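Local coordinates for protein exotoxin 3 (PDB 2Z8L) that binds the sialylated glycan sialyl Lewis X and belongs to the staphylococcal superantigen-like toxins, with an OB-fold and a beta-grasp domain, at residues V81-E86 against G90-Y95; G27-L32 against L144-R149. One frame throughout, in Å; residues are numbered along the deposited sequence.

Overall arrangement
Interaction 1 joins two neighbouring parts of the OB-fold domain, 81-86 and 90-95, across a short beta hairpin. Interaction 2 brings 27-32, at the start of strand 30-33, against helix 141-155 of the beta-grasp domain and so bridges the two domains. Along the chain the order is 27-32, 81-86, 90-95, 144-149. The centres lie about 13 Å apart, and the two contacts touch: strands 77-81 and 30-33 pair antiparallel in the mixed OB sheet, with a probable backbone hydrogen bond from Val81 N to Lys30 O. Through Val82, which packs on Phe146, the root of the hairpin reaches the same helix as interaction 2.

Interaction 1 of 2, residues V81-E86 against G90-Y95; sequences VVKEAE and GTVFSY. Unlike the reference sequence in segment 90-95: Phe93 (reference Tyr).
Glu84 lies across the ring of Tyr95, its CG over one face and 3.9 Å from the ring centroid, a CH-pi contact. The Glu84 chain places CG anti to its own carbonyl carbon (chi1 -59°) and then bends at chi2, which lays the carboxylate nearly parallel to the ring, the planes 16° apart. Glu84 OE2 accepts a hydrogen bond from a water at 2.6 Å; the same water donates to Val82 O and accepts from Tyr95 N, tying both segments together beside the ring. Tyr24 OH is a further partner of OE2, so the carboxylate is anchored to the helix 18-25.

The backbones form an antiparallel hairpin with a classic beta bulge, Glu84 and Ala85 both facing Phe93. Glu84 N reaches Phe93 O at 2.8 Å, while Phe93 N gives a bond of 2.9 Å to Ala85 O. The hairpin belongs to the curled sheet of the OB-fold domain, where strand 55-61 flanks 92-100 in parallel. Ala85 and Phe93 share one face of the hairpin: the phenyl ring turns its edge to the Ala85 carbonyl, with Phe93 CD2 3.4 Å from Ala85 O.

On the other face Val92 sits beneath Lys83, whose aliphatic chain crosses it at about a right angle. Bends at chi3 and chi4 bring the Lys83 tip back over Val92 CG2, and Lys83 NZ forms a salt bridge of 2.7 Å with Glu86 OE1, meeting the oxygen from above the carboxylate plane. Glu86 is extended, CG anti to the backbone N (chi1 -179°), and this carries its carboxylate along the hairpin to Gly90, Glu86 OE2 lying 3.3 Å from Gly90 CA. Farther along, Val81 CG1 packs on Ser94 CB.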
loop_
_atom_site.group_PDB
_atom_site.type_symbol
_atom_site.label_atom_id
_atom_site.label_comp_id
_atom_site.label_asym_id
_atom_site.label_seq_id
_atom_site.Cartn_x
_atom_site.Cartn_y
_atom_site.Cartn_z
ATOM N N VAL A 81 3.996 6.950 -1.551
ATOM C CA VAL A 81 3.458 8.162 -0.985
ATOM C C VAL A 81 2.001 8.397 -1.452
ATOM O O VAL A 81 1.703 8.341 -2.661
ATOM C CB VAL A 81 4.360 9.410 -1.382
ATOM C CG1 VAL A 81 3.712 10.702 -0.842
ATOM C CG2 VAL A 81 5.786 9.231 -0.917
ATOM N N VAL A 82 1.113 8.632 -0.478
ATOM C CA VAL A 82 -0.250 9.099 -0.699
ATOM C C VAL A 82 -0.415 10.326 0.182
ATOM O O VAL A 82 -0.273 10.255 1.377
ATOM C CB VAL A 82 -1.309 8.000 -0.366
ATOM C CG1 VAL A 82 -2.717 8.569 -0.562
ATOM C CG2 VAL A 82 -1.064 6.782 -1.210
ATOM N N LYS A 83 -0.636 11.478 -0.427
ATOM C CA LYS A 83 -0.691 12.710 0.326
ATOM C C LYS A 83 -1.832 12.666 1.320
ATOM O O LYS A 83 -2.975 12.401 0.929
ATOM C CB LYS A 83 -0.864 13.870 -0.646
ATOM C CG LYS A 83 -0.573 15.175 -0.075
ATOM C CD LYS A 83 -0.612 16.254 -1.161
ATOM C CE LYS A 83 0.403 15.948 -2.286
ATOM N NZ LYS A 83 0.949 17.203 -2.912
ATOM N N GLU A 84 -1.547 12.854 2.609
ATOM C CA GLU A 84 -2.596 12.925 3.628
ATOM C C GLU A 84 -2.843 14.382 3.974
ATOM O O GLU A 84 -3.969 14.798 4.264
ATOM C CB GLU A 84 -2.241 12.143 4.894
ATOM C CG GLU A 84 -1.965 10.648 4.692
ATOM C CD GLU A 84 -3.217 9.795 4.367
ATOM O OE1 GLU A 84 -4.375 10.240 4.617
ATOM O OE2 GLU A 84 -3.024 8.648 3.874
ATOM N N ALA A 85 -1.770 15.157 3.954
ATOM C CA ALA A 85 -1.835 16.587 4.240
ATOM C C ALA A 85 -0.658 17.292 3.559
ATOM O O ALA A 85 0.324 16.656 3.177
ATOM C CB ALA A 85 -1.815 16.806 5.746
ATOM N N GLU A 86 -0.784 18.598 3.365
ATOM C CA GLU A 86 0.313 19.418 2.872
ATOM C C GLU A 86 0.212 20.807 3.483
ATOM O O GLU A 86 -0.885 21.337 3.630
ATOM C CB GLU A 86 0.287 19.480 1.345
ATOM C CG GLU A 86 1.423 20.308 0.754
ATOM C CD GLU A 86 1.548 20.181 -0.760
ATOM O OE1 GLU A 86 0.776 19.414 -1.372
ATOM O OE2 GLU A 86 2.429 20.861 -1.335
ATOM N N GLY A 90 4.762 23.581 1.455
ATOM C CA GLY A 90 4.623 22.562 0.448
ATOM C C GLY A 90 5.187 21.246 0.929
ATOM O O GLY A 90 5.463 20.371 0.113
ATOM N N THR A 91 5.372 21.102 2.242
ATOM C CA THR A 91 5.803 19.798 2.810
ATOM C C THR A 91 4.646 18.832 2.782
ATOM O O THR A 91 3.614 19.103 3.378
ATOM C CB THR A 91 6.260 19.942 4.268
ATOM O OG1 THR A 91 7.361 20.864 4.326
ATOM C CG2 THR A 91 6.658 18.605 4.859
ATOM N N VAL A 92 4.845 17.682 2.135
ATOM C CA VAL A 92 3.802 16.677 2.001
ATOM C C VAL A 92 3.928 15.653 3.131
ATOM O O VAL A 92 5.054 15.264 3.466
ATOM C CB VAL A 92 3.942 15.970 0.667
ATOM C CG1 VAL A 92 3.115 14.706 0.652
ATOM C CG2 VAL A 92 3.509 16.910 -0.453
ATOM N N PHE A 93 2.804 15.245 3.718
ATOM C CA PHE A 93 2.781 14.253 4.801
ATOM C C PHE A 93 2.099 13.002 4.309
ATOM O O PHE A 93 1.062 13.079 3.688
ATOM C CB PHE A 93 2.032 14.776 6.020
ATOM C CG PHE A 93 2.608 16.062 6.524
ATOM C CD1 PHE A 93 3.655 16.056 7.426
ATOM C CD2 PHE A 93 2.202 17.270 5.991
ATOM C CE1 PHE A 93 4.242 17.234 7.855
ATOM C CE2 PHE A 93 2.779 18.439 6.406
ATOM C CZ PHE A 93 3.810 18.424 7.345
ATOM N N SER A 94 2.692 11.866 4.628
ATOM C CA SER A 94 2.144 10.584 4.249
ATOM C C SER A 94 2.486 9.564 5.328
ATOM O O SER A 94 3.409 9.781 6.133
ATOM C CB SER A 94 2.731 10.168 2.870
ATOM O OG SER A 94 2.262 8.909 2.395
ATOM N N TYR A 95 1.703 8.490 5.383
ATOM C CA TYR A 95 1.821 7.436 6.398
ATOM C C TYR A 95 2.449 6.181 5.843
ATOM O O TYR A 95 1.932 5.589 4.901
ATOM C CB TYR A 95 0.435 7.010 6.912
ATOM C CG TYR A 95 -0.399 8.052 7.531
ATOM C CD1 TYR A 95 0.147 9.004 8.368
ATOM C CD2 TYR A 95 -1.785 8.026 7.367
ATOM C CE1 TYR A 95 -0.641 9.961 8.972
ATOM C CE2 TYR A 95 -2.565 8.972 7.963
ATOM C CZ TYR A 95 -1.986 9.934 8.775
ATOM O OH TYR A 95 -2.758 10.910 9.395
HETATM O O HOH W 1 -0.523 8.250 3.358
#

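Interaction 2 of 2, residues G27-L32 against L144-R149. Unlike the reference sequence in segment 27-32: Gly27 (reference Arg).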
loop_
_atom_site.group_PDB
_atom_site.type_symbol
_atom_site.label_atom_id
_atom_site.label_comp_id
_atom_site.label_asym_id
_atom_site.label_seq_id
_atom_site.Cartn_x
_atom_site.Cartn_y
_atom_site.Cartn_z
ATOM N N GLY A 27 -7.480 8.559 -5.839
ATOM C CA GLY A 27 -6.625 9.704 -5.908
ATOM C C GLY A 27 -5.197 9.384 -6.260
ATOM O O GLY A 27 -4.812 8.249 -6.501
ATOM N N ALA A 28 -4.393 10.434 -6.280
ATOM C CA ALA A 28 -3.042 10.310 -6.717
ATOM C C ALA A 28 -2.142 9.617 -5.685
ATOM O O ALA A 28 -2.349 9.668 -4.461
ATOM C CB ALA A 28 -2.481 11.699 -7.057
ATOM N N SER A 29 -1.171 8.917 -6.227
ATOM C CA SER A 29 -0.103 8.307 -5.432
ATOM C C SER A 29 1.194 8.351 -6.233
ATOM O O SER A 29 1.165 8.616 -7.432
ATOM C CB SER A 29 -0.483 6.879 -5.092
ATOM O OG SER A 29 -0.550 6.067 -6.256
ATOM N N LYS A 30 2.328 8.161 -5.548
ATOM C CA LYS A 30 3.615 8.098 -6.242
ATOM C C LYS A 30 4.610 7.192 -5.539
ATOM O O LYS A 30 4.549 7.028 -4.322
ATOM C CB LYS A 30 4.194 9.491 -6.445
ATOM C CG LYS A 30 4.472 10.290 -5.211
ATOM C CD LYS A 30 5.360 11.526 -5.574
ATOM C CE LYS A 30 5.363 12.662 -4.512
ATOM N NZ LYS A 30 3.981 13.169 -4.121
ATOM N N GLU A 31 5.461 6.540 -6.335
ATOM C CA GLU A 31 6.503 5.630 -5.837
ATOM C C GLU A 31 7.818 6.360 -5.983
ATOM O O GLU A 31 8.208 6.713 -7.120
ATOM C CB GLU A 31 6.534 4.343 -6.675
ATOM C CG GLU A 31 6.571 2.928 -5.909
ATOM C CD GLU A 31 7.636 2.708 -4.769
ATOM O OE1 GLU A 31 7.220 2.239 -3.618
ATOM O OE2 GLU A 31 8.865 2.890 -5.037
ATOM N N LEU A 32 8.488 6.644 -4.878
ATOM C CA LEU A 32 9.775 7.318 -4.910
ATOM C C LEU A 32 10.826 6.243 -4.743
ATOM O O LEU A 32 10.636 5.307 -3.995
ATOM C CB LEU A 32 9.897 8.349 -3.836
ATOM C CG LEU A 32 8.899 9.495 -3.953
ATOM C CD1 LEU A 32 9.077 10.268 -2.704
ATOM C CD2 LEU A 32 9.115 10.342 -5.207
ATOM N N LEU A 144 0.035 -2.374 -1.621
ATOM C CA LEU A 144 -0.858 -3.396 -2.159
ATOM C C LEU A 144 -2.317 -3.013 -1.958
ATOM O O LEU A 144 -3.134 -3.079 -2.903
ATOM C CB LEU A 144 -0.560 -4.702 -1.437
ATOM C CG LEU A 144 0.552 -5.539 -1.967
ATOM C CD1 LEU A 144 0.769 -6.660 -0.965
ATOM C CD2 LEU A 144 -0.023 -6.068 -3.342
ATOM N N ASP A 145 -2.675 -2.612 -0.740
ATOM C CA ASP A 145 -4.063 -2.184 -0.420
ATOM C C ASP A 145 -4.495 -1.106 -1.398
ATOM O O ASP A 145 -5.544 -1.211 -2.039
ATOM C CB ASP A 145 -4.124 -1.715 1.063
ATOM C CG ASP A 145 -5.439 -1.023 1.458
ATOM O OD1 ASP A 145 -6.431 -1.756 1.564
ATOM O OD2 ASP A 145 -5.466 0.223 1.653
ATOM N N PHE A 146 -3.687 -0.086 -1.555
ATOM C CA PHE A 146 -4.071 1.060 -2.362
ATOM C C PHE A 146 -4.236 0.701 -3.842
ATOM O O PHE A 146 -5.256 1.006 -4.481
ATOM C CB PHE A 146 -3.060 2.171 -2.188
ATOM C CG PHE A 146 -3.520 3.504 -2.756
ATOM C CD1 PHE A 146 -3.321 3.839 -4.083
ATOM C CD2 PHE A 146 -4.152 4.437 -1.937
ATOM C CE1 PHE A 146 -3.775 5.079 -4.561
ATOM C CE2 PHE A 146 -4.600 5.619 -2.408
ATOM C CZ PHE A 146 -4.438 5.941 -3.737
ATOM N N LYS A 147 -3.211 0.040 -4.384
ATOM C CA LYS A 147 -3.278 -0.326 -5.776
ATOM C C LYS A 147 -4.411 -1.334 -6.096
ATOM O O LYS A 147 -5.036 -1.253 -7.188
ATOM C CB LYS A 147 -1.946 -0.846 -6.196
ATOM C CG LYS A 147 -0.952 0.279 -6.234
ATOM C CD LYS A 147 0.296 -0.139 -6.886
ATOM C CE LYS A 147 1.100 1.115 -7.375
ATOM N NZ LYS A 147 2.554 0.781 -7.640
ATOM N N LEU A 148 -4.636 -2.321 -5.238
ATOM C CA LEU A 148 -5.700 -3.290 -5.508
ATOM C C LEU A 148 -7.063 -2.641 -5.399
ATOM O O LEU A 148 -7.906 -2.864 -6.245
ATOM C CB LEU A 148 -5.587 -4.453 -4.552
ATOM C CG LEU A 148 -4.374 -5.408 -4.663
ATOM C CD1 LEU A 148 -4.292 -6.367 -3.483
ATOM C CD2 LEU A 148 -4.349 -6.176 -6.012
ATOM N N ARG A 149 -7.299 -1.799 -4.388
ATOM C CA ARG A 149 -8.586 -1.039 -4.353
ATOM C C ARG A 149 -8.765 -0.131 -5.554
ATOM O O ARG A 149 -9.862 -0.093 -6.122
ATOM C CB ARG A 149 -8.783 -0.222 -3.071
ATOM C CG ARG A 149 -8.761 -1.082 -1.789
ATOM C CD ARG A 149 -9.385 -0.347 -0.659
ATOM N NE ARG A 149 -8.885 -0.805 0.603
ATOM C CZ ARG A 149 -9.479 -0.633 1.769
ATOM N NH1 ARG A 149 -10.650 -0.028 1.838
ATOM N NH2 ARG A 149 -8.853 -1.068 2.851
#
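Phe146 reaches from its helix to the loop leading into strand 30-33, and all the close approaches across the contact are made by its ring, which meets Gly27, Ala28 and Ser29. CB projects toward the loop, and CG stands anti to the backbone N (chi1 -168°), which carries the ring outward from the helix. Beyond CG, Phe146 CD1 comes within 4.2 Å of Ser29 OG. Phe146 CE1 is touched by both Ser29 side-chain atoms, CB and OG, each 3.8 Å away and the hydroxyl oblique to the ring. At the tip, Phe146 CZ meets Gly27 O edge-on, the oxygen lying in the ring plane at 3.6 Å. Val82 CG2 lies over one ring face at the CE2 corner, 3.9 Å from Phe146 CE2.

The helix belongs to the beta-grasp domain and the loop to the OB-fold domain, the two-domain plan of the staphylococcal and streptococcal toxins, so this ring is wedged into the seam between them. Tyr25 adds a second aromatic ring beside Phe146, its plane inclined at about 45°, and Gln150 NE2 hydrogen-bonds Gly27 O. One turn apart on the same helix, NE and NH2 of Arg149 both bond to Asp145 OD1, which lies in the guanidinium plane, while Asp145 OD2 is hydrogen-bonded to Tyr25 OH.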